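Local coordinates for protein thermostable carboxypeptidase 1 (Pyrococcus furiosus, PDB 1KA2) that releases amino acids one after another from the C-terminus of peptides with broad specificity, using one catalytic cobalt ion per subunit, at residues E203-E208 / L327-N332; Y258-T263 / Y339-I344; E213-W218 / P321-N326. One frame throughout, in Å; residues are numbered along the deposited sequence.

Contact 1: residues E203-E208 / L327-N332; sequences EKEKYE and LPFMSN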
loop_
_atom_site.group_PDB
_atom_site.type_symbol
_atom_site.label_atom_id
_atom_site.label_comp_id
_atom_site.label_asym_id
_atom_site.label_seq_id
_atom_site.Cartn_x
_atom_site.Cartn_y
_atom_site.Cartn_z
ATOM N N GLU A 203 0.206 35.981 0.567
ATOM C CA GLU A 203 -0.091 35.028 -0.498
ATOM C C GLU A 203 1.120 34.841 -1.403
ATOM O O GLU A 203 1.265 33.798 -2.045
ATOM C CB GLU A 203 -1.248 35.513 -1.371
ATOM C CG GLU A 203 -2.556 35.726 -0.657
ATOM C CD GLU A 203 -3.707 35.878 -1.631
ATOM O OE1 GLU A 203 -4.827 36.190 -1.176
ATOM O OE2 GLU A 203 -3.496 35.675 -2.849
ATOM N N LYS A 204 1.981 35.850 -1.459
ATOM C CA LYS A 204 3.157 35.788 -2.323
ATOM C C LYS A 204 4.409 35.276 -1.631
ATOM O O LYS A 204 5.369 34.867 -2.282
ATOM C CB LYS A 204 3.421 37.165 -2.935
ATOM C CG LYS A 204 2.310 37.622 -3.885
ATOM C CD LYS A 204 2.546 39.026 -4.439
ATOM C CE LYS A 204 1.415 39.421 -5.386
ATOM N NZ LYS A 204 1.535 40.821 -5.867
ATOM N N GLU A 205 4.398 35.278 -0.308
ATOM C CA GLU A 205 5.553 34.807 0.427
ATOM C C GLU A 205 5.854 33.337 0.114
ATOM O O GLU A 205 5.004 32.464 0.286
ATOM C CB GLU A 205 5.329 35.004 1.928
ATOM C CG GLU A 205 5.118 36.469 2.359
ATOM C CD GLU A 205 6.307 37.382 2.050
ATOM O OE1 GLU A 205 7.376 36.878 1.652
ATOM O OE2 GLU A 205 6.175 38.618 2.212
ATOM N N LYS A 206 7.066 33.080 -0.367
ATOM C CA LYS A 206 7.507 31.731 -0.693
ATOM C C LYS A 206 8.102 31.054 0.538
ATOM O O LYS A 206 8.554 31.720 1.461
ATOM C CB LYS A 206 8.574 31.766 -1.785
ATOM C CG LYS A 206 8.084 32.173 -3.158
ATOM C CD LYS A 206 9.212 32.067 -4.182
ATOM C CE LYS A 206 8.726 32.361 -5.602
ATOM N NZ LYS A 206 8.063 33.693 -5.725
ATOM N N TYR A 207 8.096 29.726 0.546
ATOM C CA TYR A 207 8.665 28.971 1.657
ATOM C C TYR A 207 9.267 27.675 1.141
ATOM O O TYR A 207 8.912 27.208 0.059
ATOM C CB TYR A 207 7.593 28.659 2.706
ATOM C CG TYR A 207 6.487 27.739 2.229
ATOM C CD1 TYR A 207 6.690 26.366 2.118
ATOM C CD2 TYR A 207 5.241 28.252 1.868
ATOM C CE1 TYR A 207 5.676 25.526 1.655
ATOM C CE2 TYR A 207 4.229 27.427 1.405
ATOM C CZ TYR A 207 4.450 26.066 1.296
ATOM O OH TYR A 207 3.456 25.256 0.795
ATOM N N GLU A 208 10.197 27.105 1.903
ATOM C CA GLU A 208 10.810 25.839 1.518
ATOM C C GLU A 208 10.000 24.730 2.195
ATOM O O GLU A 208 9.628 24.853 3.363
ATOM C CB GLU A 208 12.276 25.797 1.961
ATOM C CG GLU A 208 13.127 26.886 1.315
ATOM C CD GLU A 208 14.612 26.655 1.494
ATOM O OE1 GLU A 208 15.071 26.551 2.655
ATOM O OE2 GLU A 208 15.322 26.579 0.465
ATOM N N LEU A 327 9.141 30.408 9.734
ATOM C CA LEU A 327 9.046 31.226 8.531
ATOM C C LEU A 327 9.742 32.582 8.695
ATOM O O LEU A 327 9.277 33.444 9.449
ATOM C CB LEU A 327 7.574 31.420 8.166
ATOM C CG LEU A 327 6.747 30.127 8.079
ATOM C CD1 LEU A 327 5.286 30.477 7.851
ATOM C CD2 LEU A 327 7.264 29.235 6.956
ATOM N N PRO A 328 10.870 32.783 7.983
ATOM C CA PRO A 328 11.652 34.023 8.036
ATOM C C PRO A 328 10.830 35.258 7.695
ATOM O O PRO A 328 10.870 36.255 8.412
ATOM C CB PRO A 328 12.758 33.781 7.009
ATOM C CG PRO A 328 12.959 32.304 7.085
ATOM C CD PRO A 328 11.534 31.793 7.117
ATOM N N PHE A 329 10.085 35.182 6.595
ATOM C CA PHE A 329 9.261 36.297 6.152
ATOM C C PHE A 329 8.163 36.657 7.143
ATOM O O PHE A 329 7.458 37.650 6.953
ATOM C CB PHE A 329 8.653 35.986 4.785
ATOM C CG PHE A 329 7.823 34.737 4.761
ATOM C CD1 PHE A 329 6.547 34.721 5.313
ATOM C CD2 PHE A 329 8.317 33.581 4.171
ATOM C CE1 PHE A 329 5.778 33.571 5.274
ATOM C CE2 PHE A 329 7.557 32.427 4.128
ATOM C CZ PHE A 329 6.283 32.423 4.679
ATOM N N MET A 330 8.006 35.855 8.196
ATOM C CA MET A 330 6.991 36.155 9.199
ATOM C C MET A 330 7.423 37.283 10.123
ATOM O O MET A 330 6.597 37.829 10.853
ATOM C CB MET A 330 6.641 34.921 10.041
ATOM C CG MET A 330 5.451 34.137 9.512
ATOM S SD MET A 330 3.994 35.152 9.244
ATOM C CE MET A 330 3.414 35.271 10.932
ATOM N N SER A 331 8.706 37.637 10.101
ATOM C CA SER A 331 9.179 38.719 10.966
ATOM C C SER A 331 8.708 40.096 10.488
ATOM O O SER A 331 9.158 41.127 10.973
ATOM C CB SER A 331 10.716 38.684 11.107
ATOM O OG SER A 331 11.382 38.438 9.875
ATOM N N ASN A 332 7.785 40.098 9.533
ATOM C CA ASN A 332 7.255 41.333 8.987
ATOM C C ASN A 332 5.742 41.394 9.147
ATOM O O ASN A 332 5.112 42.357 8.713
ATOM C CB ASN A 332 7.610 41.446 7.500
ATOM C CG ASN A 332 9.089 41.616 7.267
ATOM O OD1 ASN A 332 9.676 42.617 7.678
ATOM N ND2 ASN A 332 9.707 40.641 6.607
#
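Glu205 lays its aliphatic stem over the ring of Phe329, a CH-pi contact that ties together two interhelical loops of the mainly helical M32 fold. Residues 203-208 lead into helix 209-223, and residues 327-332 leave helix 313-326 through the 3-10 turn 328-330. CB of Glu205 stands 3.6 Å from the centroid of the Phe329 ring, 10° off its normal. A bend at chi2 (-61°) swings CD of Glu205 toward CB of Phe329, and the carboxylate is nearly parallel to the ring, the two planes 13° apart. Its OE1 sits 3.5 Å from Phe329 CB, while OE2 is hydrogen-bonded to Tyr333 OH, a bond that limits the rotation of the group. The opposite face of the ring meets CB of Leu327, offset toward the rim, so the phenyl group is held between glutamate and leucine. Near the ring plane, Tyr207 CB approaches Phe329 CE2 at 4.0 Å and also packs against Leu327 CD2. The phenol of Tyr207 leads away, its OH hydrogen-bonded to Gly257 N. The turn itself is braced by Ser331 OG, which donates to Pro328 O at 2.7 Å. Obliquely to the ring, Lys206 O comes within 2.9 Å of Phe329 CE2.

Contact 2: residues Y258-T263 / Y339-I344; sequences YDFRRT and YLYFNI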
loop_
_atom_site.group_PDB
_atom_site.type_symbol
_atom_site.label_atom_id
_atom_site.label_comp_id
_atom_site.label_asym_id
_atom_site.label_seq_id
_atom_site.Cartn_x
_atom_site.Cartn_y
_atom_site.Cartn_z
ATOM N N TYR A 258 4.297 28.234 -1.843
ATOM C CA TYR A 258 3.937 29.624 -1.557
ATOM C C TYR A 258 2.489 29.648 -1.054
ATOM O O TYR A 258 1.780 28.654 -1.184
ATOM C CB TYR A 258 4.093 30.483 -2.821
ATOM C CG TYR A 258 3.123 30.137 -3.936
ATOM C CD1 TYR A 258 1.906 30.805 -4.059
ATOM C CD2 TYR A 258 3.409 29.120 -4.850
ATOM C CE1 TYR A 258 0.995 30.470 -5.069
ATOM C CE2 TYR A 258 2.507 28.774 -5.856
ATOM C CZ TYR A 258 1.300 29.453 -5.962
ATOM O OH TYR A 258 0.396 29.116 -6.960
ATOM N N ASP A 259 2.062 30.770 -0.475
ATOM C CA ASP A 259 0.699 30.906 0.052
ATOM C C ASP A 259 0.506 29.821 1.115
ATOM O O ASP A 259 -0.360 28.965 0.977
ATOM C CB ASP A 259 -0.317 30.712 -1.080
ATOM C CG ASP A 259 -1.656 31.361 -0.787
ATOM O OD1 ASP A 259 -1.924 31.695 0.380
ATOM O OD2 ASP A 259 -2.452 31.533 -1.728
ATOM N N PHE A 260 1.301 29.876 2.181
ATOM C CA PHE A 260 1.259 28.858 3.232
ATOM C C PHE A 260 -0.085 28.523 3.867
ATOM O O PHE A 260 -0.218 27.482 4.521
ATOM C CB PHE A 260 2.302 29.171 4.324
ATOM C CG PHE A 260 1.858 30.179 5.360
ATOM C CD1 PHE A 260 1.035 29.801 6.421
ATOM C CD2 PHE A 260 2.333 31.488 5.322
ATOM C CE1 PHE A 260 0.699 30.707 7.425
ATOM C CE2 PHE A 260 2.000 32.403 6.326
ATOM C CZ PHE A 260 1.183 32.010 7.379
ATOM N N ARG A 261 -1.081 29.380 3.669
ATOM C CA ARG A 261 -2.408 29.137 4.225
ATOM C C ARG A 261 -2.968 27.829 3.662
ATOM O O ARG A 261 -3.651 27.076 4.356
ATOM C CB ARG A 261 -3.349 30.293 3.852
ATOM C CG ARG A 261 -3.651 30.356 2.351
ATOM C CD ARG A 261 -4.258 31.677 1.907
ATOM N NE ARG A 261 -5.402 32.061 2.723
ATOM C CZ ARG A 261 -6.620 32.296 2.242
ATOM N NH1 ARG A 261 -6.852 32.181 0.934
ATOM N NH2 ARG A 261 -7.600 32.652 3.070
ATOM N N ARG A 262 -2.675 27.575 2.394
ATOM C CA ARG A 262 -3.173 26.390 1.708
ATOM C C ARG A 262 -2.852 25.056 2.374
ATOM O O ARG A 262 -3.747 24.277 2.689
ATOM C CB ARG A 262 -2.642 26.346 0.275
ATOM C CG ARG A 262 -3.114 27.453 -0.630
ATOM C CD ARG A 262 -2.281 27.427 -1.905
ATOM N NE ARG A 262 -2.586 28.536 -2.803
ATOM C CZ ARG A 262 -3.668 28.601 -3.565
ATOM N NH1 ARG A 262 -4.551 27.609 -3.538
ATOM N NH2 ARG A 262 -3.862 29.655 -4.351
ATOM N N THR A 263 -1.569 24.788 2.568
ATOM C CA THR A 263 -1.175 23.529 3.160
ATOM C C THR A 263 -1.683 23.400 4.585
ATOM O O THR A 263 -2.064 22.314 5.014
ATOM C CB THR A 263 0.364 23.344 3.116
ATOM O OG1 THR A 263 0.684 22.016 3.543
ATOM C CG2 THR A 263 1.074 24.359 4.018
ATOM N N TYR A 339 -4.515 36.687 10.589
ATOM C CA TYR A 339 -5.958 36.536 10.663
ATOM C C TYR A 339 -6.623 36.996 9.365
ATOM O O TYR A 339 -7.313 36.212 8.718
ATOM C CB TYR A 339 -6.552 37.334 11.824
ATOM C CG TYR A 339 -8.041 37.126 11.926
ATOM C CD1 TYR A 339 -8.562 35.955 12.471
ATOM C CD2 TYR A 339 -8.934 38.059 11.396
ATOM C CE1 TYR A 339 -9.938 35.712 12.484
ATOM C CE2 TYR A 339 -10.311 37.825 11.400
ATOM C CZ TYR A 339 -10.806 36.654 11.943
ATOM O OH TYR A 339 -12.165 36.413 11.939
ATOM N N LEU A 340 -6.424 38.260 8.990
ATOM C CA LEU A 340 -7.028 38.799 7.769
ATOM C C LEU A 340 -6.688 37.924 6.556
ATOM O O LEU A 340 -7.514 37.710 5.671
ATOM C CB LEU A 340 -6.556 40.244 7.534
ATOM C CG LEU A 340 -6.961 41.283 8.599
ATOM C CD1 LEU A 340 -6.280 42.614 8.307
ATOM C CD2 LEU A 340 -8.483 41.458 8.624
ATOM N N TYR A 341 -5.462 37.418 6.534
ATOM C CA TYR A 341 -4.984 36.552 5.465
ATOM C C TYR A 341 -5.851 35.289 5.404
ATOM O O TYR A 341 -6.359 34.926 4.340
ATOM C CB TYR A 341 -3.516 36.215 5.750
ATOM C CG TYR A 341 -2.886 35.152 4.891
ATOM C CD1 TYR A 341 -3.026 35.162 3.502
ATOM C CD2 TYR A 341 -2.094 34.158 5.469
ATOM C CE1 TYR A 341 -2.394 34.209 2.711
ATOM C CE2 TYR A 341 -1.455 33.201 4.692
ATOM C CZ TYR A 341 -1.607 33.230 3.313
ATOM O OH TYR A 341 -0.956 32.287 2.547
ATOM N N PHE A 342 -6.048 34.647 6.555
ATOM C CA PHE A 342 -6.851 33.424 6.643
ATOM C C PHE A 342 -8.338 33.625 6.355
ATOM O O PHE A 342 -9.066 32.656 6.164
ATOM C CB PHE A 342 -6.729 32.813 8.045
ATOM C CG PHE A 342 -5.538 31.907 8.232
ATOM C CD1 PHE A 342 -4.377 32.085 7.493
ATOM C CD2 PHE A 342 -5.572 30.898 9.193
ATOM C CE1 PHE A 342 -3.270 31.276 7.708
ATOM C CE2 PHE A 342 -4.469 30.084 9.416
ATOM C CZ PHE A 342 -3.316 30.275 8.670
ATOM N N ASN A 343 -8.791 34.873 6.327
ATOM C CA ASN A 343 -10.207 35.145 6.115
ATOM C C ASN A 343 -10.537 36.067 4.962
ATOM O O ASN A 343 -11.625 36.627 4.909
ATOM C CB ASN A 343 -10.804 35.714 7.395
ATOM C CG ASN A 343 -10.935 34.674 8.483
ATOM O OD1 ASN A 343 -11.991 34.088 8.659
ATOM N ND2 ASN A 343 -9.850 34.429 9.209
ATOM N N ILE A 344 -9.603 36.228 4.039
ATOM C CA ILE A 344 -9.846 37.074 2.890
ATOM C C ILE A 344 -11.168 36.675 2.236
ATOM O O ILE A 344 -11.625 35.532 2.360
ATOM C CB ILE A 344 -8.695 36.948 1.879
ATOM C CG1 ILE A 344 -7.486 37.726 2.398
ATOM C CG2 ILE A 344 -9.124 37.454 0.513
ATOM C CD1 ILE A 344 -6.314 37.727 1.464
HETATM O O HOH W 1 -10.375 33.317 2.775
#
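Near the start of helix 261-278, which carries the HEXXH motif of this metallopeptidase, Asp259, Phe260 and Arg261 gather round Tyr341 at the C-terminal part of helix 335-342. CG of Tyr341 is anti to its backbone N (chi1 170°), and the ring reaches the loop ahead of the metal-binding helix. There its OH accepts the backbone N-H of Arg261 at 3.1 Å in a fairly straight bond (160°). The same hydroxyl donates to Asp259 OD1, although the modelled length is very short and the position of OD1 doubtful. OD2 of Asp259 forms a salt bridge with Arg262 NE, weak as a hydrogen bond.

Three aromatic rings fill the apolar side. The edge of Tyr341 is presented to the face of Phe260 in an edge-to-face pair, the centroids 5.4 Å apart and the planes at 64°. Phe260 CE1 in turn meets Phe342 CE1 at 4.0 Å, at the edge of the Phe342 ring. Over one face of Tyr341 runs Arg261, its NE offset toward the rim; the cation-pi attraction is weak at most. At the Arg261 guanidinium edge a water joins the segments, accepting from Arg261 NH2 at 2.9 Å and donating to Ile344 O at 2.6 Å.

Contact 3: residues E213-W218 / P321-N326; sequences ERVNLW and PVLKEN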
loop_
_atom_site.group_PDB
_atom_site.type_symbol
_atom_site.label_atom_id
_atom_site.label_comp_id
_atom_site.label_asym_id
_atom_site.label_seq_id
_atom_site.Cartn_x
_atom_site.Cartn_y
_atom_site.Cartn_z
ATOM N N GLU A 213 6.302 21.831 6.699
ATOM C CA GLU A 213 6.025 20.496 7.202
ATOM C C GLU A 213 6.287 20.471 8.707
ATOM O O GLU A 213 5.724 19.650 9.432
ATOM C CB GLU A 213 6.818 19.408 6.431
ATOM C CG GLU A 213 8.319 19.381 6.562
ATOM C CD GLU A 213 8.946 18.381 5.593
ATOM O OE1 GLU A 213 10.145 18.070 5.726
ATOM O OE2 GLU A 213 8.239 17.909 4.684
ATOM N N ARG A 214 7.115 21.401 9.181
ATOM C CA ARG A 214 7.391 21.506 10.608
ATOM C C ARG A 214 6.155 22.132 11.268
ATOM O O ARG A 214 5.764 21.756 12.374
ATOM C CB ARG A 214 8.627 22.386 10.871
ATOM C CG ARG A 214 9.975 21.707 10.603
ATOM C CD ARG A 214 11.127 22.436 11.306
ATOM N NE ARG A 214 11.745 23.491 10.505
ATOM C CZ ARG A 214 12.597 23.268 9.507
ATOM N NH1 ARG A 214 12.932 22.027 9.186
ATOM N NH2 ARG A 214 13.120 24.284 8.836
ATOM N N VAL A 215 5.540 23.091 10.578
ATOM C CA VAL A 215 4.349 23.749 11.102
ATOM C C VAL A 215 3.161 22.783 11.088
ATOM O O VAL A 215 2.459 22.647 12.092
ATOM C CB VAL A 215 4.011 25.026 10.287
ATOM C CG1 VAL A 215 2.640 25.540 10.660
ATOM C CG2 VAL A 215 5.047 26.117 10.577
ATOM N N ASN A 216 2.929 22.114 9.959
ATOM C CA ASN A 216 1.825 21.157 9.888
ATOM C C ASN A 216 1.981 20.069 10.958
ATOM O O ASN A 216 1.021 19.745 11.657
ATOM C CB ASN A 216 1.728 20.502 8.496
ATOM C CG ASN A 216 1.127 21.435 7.444
ATOM O OD1 ASN A 216 0.350 22.337 7.773
ATOM N ND2 ASN A 216 1.473 21.211 6.174
ATOM N N LEU A 217 3.187 19.514 11.082
ATOM C CA LEU A 217 3.452 18.465 12.073
ATOM C C LEU A 217 3.081 18.945 13.486
ATOM O O LEU A 217 2.433 18.226 14.254
ATOM C CB LEU A 217 4.936 18.079 12.059
ATOM C CG LEU A 217 5.333 16.650 12.470
ATOM C CD1 LEU A 217 6.749 16.671 13.081
ATOM C CD2 LEU A 217 4.339 16.073 13.472
ATOM N N TRP A 218 3.501 20.165 13.816
ATOM C CA TRP A 218 3.236 20.749 15.124
ATOM C C TRP A 218 1.739 20.893 15.370
ATOM O O TRP A 218 1.254 20.629 16.472
ATOM C CB TRP A 218 3.885 22.128 15.222
ATOM C CG TRP A 218 3.806 22.759 16.588
ATOM C CD1 TRP A 218 4.702 22.611 17.613
ATOM C CD2 TRP A 218 2.813 23.683 17.056
ATOM N NE1 TRP A 218 4.334 23.389 18.682
ATOM C CE2 TRP A 218 3.182 24.061 18.370
ATOM C CE3 TRP A 218 1.654 24.231 16.494
ATOM C CZ2 TRP A 218 2.431 24.966 19.132
ATOM C CZ3 TRP A 218 0.903 25.131 17.250
ATOM C CH2 TRP A 218 1.298 25.489 18.557
ATOM N N PRO A 321 3.180 31.758 17.041
ATOM C CA PRO A 321 4.592 31.589 17.403
ATOM C C PRO A 321 5.337 30.564 16.547
ATOM O O PRO A 321 6.514 30.751 16.225
ATOM C CB PRO A 321 4.533 31.215 18.890
ATOM C CG PRO A 321 3.144 30.666 19.074
ATOM C CD PRO A 321 2.301 31.549 18.203
ATOM N N VAL A 322 4.643 29.496 16.170
ATOM C CA VAL A 322 5.232 28.446 15.352
ATOM C C VAL A 322 5.545 28.955 13.953
ATOM O O VAL A 322 6.543 28.564 13.343
ATOM C CB VAL A 322 4.291 27.242 15.250
ATOM C CG1 VAL A 322 4.911 26.167 14.373
ATOM C CG2 VAL A 322 4.017 26.703 16.644
ATOM N N LEU A 323 4.677 29.823 13.444
ATOM C CA LEU A 323 4.870 30.406 12.124
ATOM C C LEU A 323 6.136 31.272 12.143
ATOM O O LEU A 323 6.932 31.253 11.205
ATOM C CB LEU A 323 3.654 31.266 11.741
ATOM C CG LEU A 323 2.312 30.580 11.467
ATOM C CD1 LEU A 323 1.287 31.631 11.033
ATOM C CD2 LEU A 323 2.469 29.526 10.376
ATOM N N LYS A 324 6.306 32.030 13.224
ATOM C CA LYS A 324 7.463 32.907 13.390
ATOM C C LYS A 324 8.768 32.115 13.481
ATOM O O LYS A 324 9.779 32.503 12.898
ATOM C CB LYS A 324 7.301 33.765 14.653
ATOM C CG LYS A 324 6.179 34.803 14.589
ATOM C CD LYS A 324 6.543 35.975 13.682
ATOM C CE LYS A 324 7.663 36.822 14.270
ATOM N NZ LYS A 324 7.268 37.439 15.570
ATOM N N GLU A 325 8.741 31.007 14.217
ATOM C CA GLU A 325 9.926 30.164 14.383
ATOM C C GLU A 325 10.436 29.561 13.080
ATOM O O GLU A 325 11.639 29.522 12.835
ATOM C CB GLU A 325 9.631 29.014 15.353
ATOM C CG GLU A 325 9.583 29.391 16.822
ATOM C CD GLU A 325 9.192 28.216 17.706
ATOM O OE1 GLU A 325 9.827 27.137 17.588
ATOM O OE2 GLU A 325 8.251 28.375 18.517
ATOM N N ASN A 326 9.511 29.103 12.243
ATOM C CA ASN A 326 9.864 28.444 10.993
ATOM C C ASN A 326 9.815 29.263 9.711
ATOM O O ASN A 326 10.384 28.854 8.698
ATOM C CB ASN A 326 8.984 27.205 10.833
ATOM C CG ASN A 326 9.296 26.136 11.863
ATOM O OD1 ASN A 326 10.242 25.365 11.702
ATOM N ND2 ASN A 326 8.508 26.093 12.934
#
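Val322 O is gripped twice by Asn326, one turn further along helix 313-326: by the backbone N and by the side-chain ND2, each 3.2 Å from Val322 O. The second bond lies close to the amide plane of Asn326 and fixes how that amide is turned, presenting OD1 to Arg214 on helix 209-223. Arg214 NE donates to Asn326 OD1 at 2.7 Å, with the oxygen near the guanidinium plane and an N-H...O angle of 138°. The Arg214 chain bends at chi3 (-90°), which brings NE round to the amide oxygen. An alanine at Asn326 would probably leave Arg214 NE without this partner and the guanidinium freer to swing, with Val322 O keeping one of its two bonds.

Beside this polar pair the contact is apolar. Val215 CG2 meets Val322 CG1 at 3.8 Å, and Val215 CG1 meets Leu323 CD2 at 4.0 Å. The other methyl of Val322, CG2, sits over the face of the Trp218 six-membered ring as a CH-pi contact. The two helix segments run nearly antiparallel, at 155°, their axes 9.7 Å apart at closest approach. Val215 and Leu323 both also touch Ile264, so helix 261-278 packs against this pair, while Trp218 reaches back along helix 313-326 to Leu318 and Ile319.

Overall arrangement
The three contacts illustrate how a helical enzyme joins distant pieces of chain into one continuous patch. Contact 2 approaches the catalytic centre, whereas contacts 1 and 3 lie away from it: the side chain of Phe342 is about 12 Å from that of His269, which binds the metal, magnesium in this crystal, with His273 and Glu299. Contact 1 has its centre about 11 Å from that of contact 2, and Tyr207 CE2 packs 3.3 Å from Tyr258 N. Contacts 2 and 3, with centres about 14 Å apart, share a probable hydrogen bond between Asn216 ND2 and Thr263 OG1. Contacts 1 and 3 meet where Met330 CG packs 3.7 Å from Leu323 O.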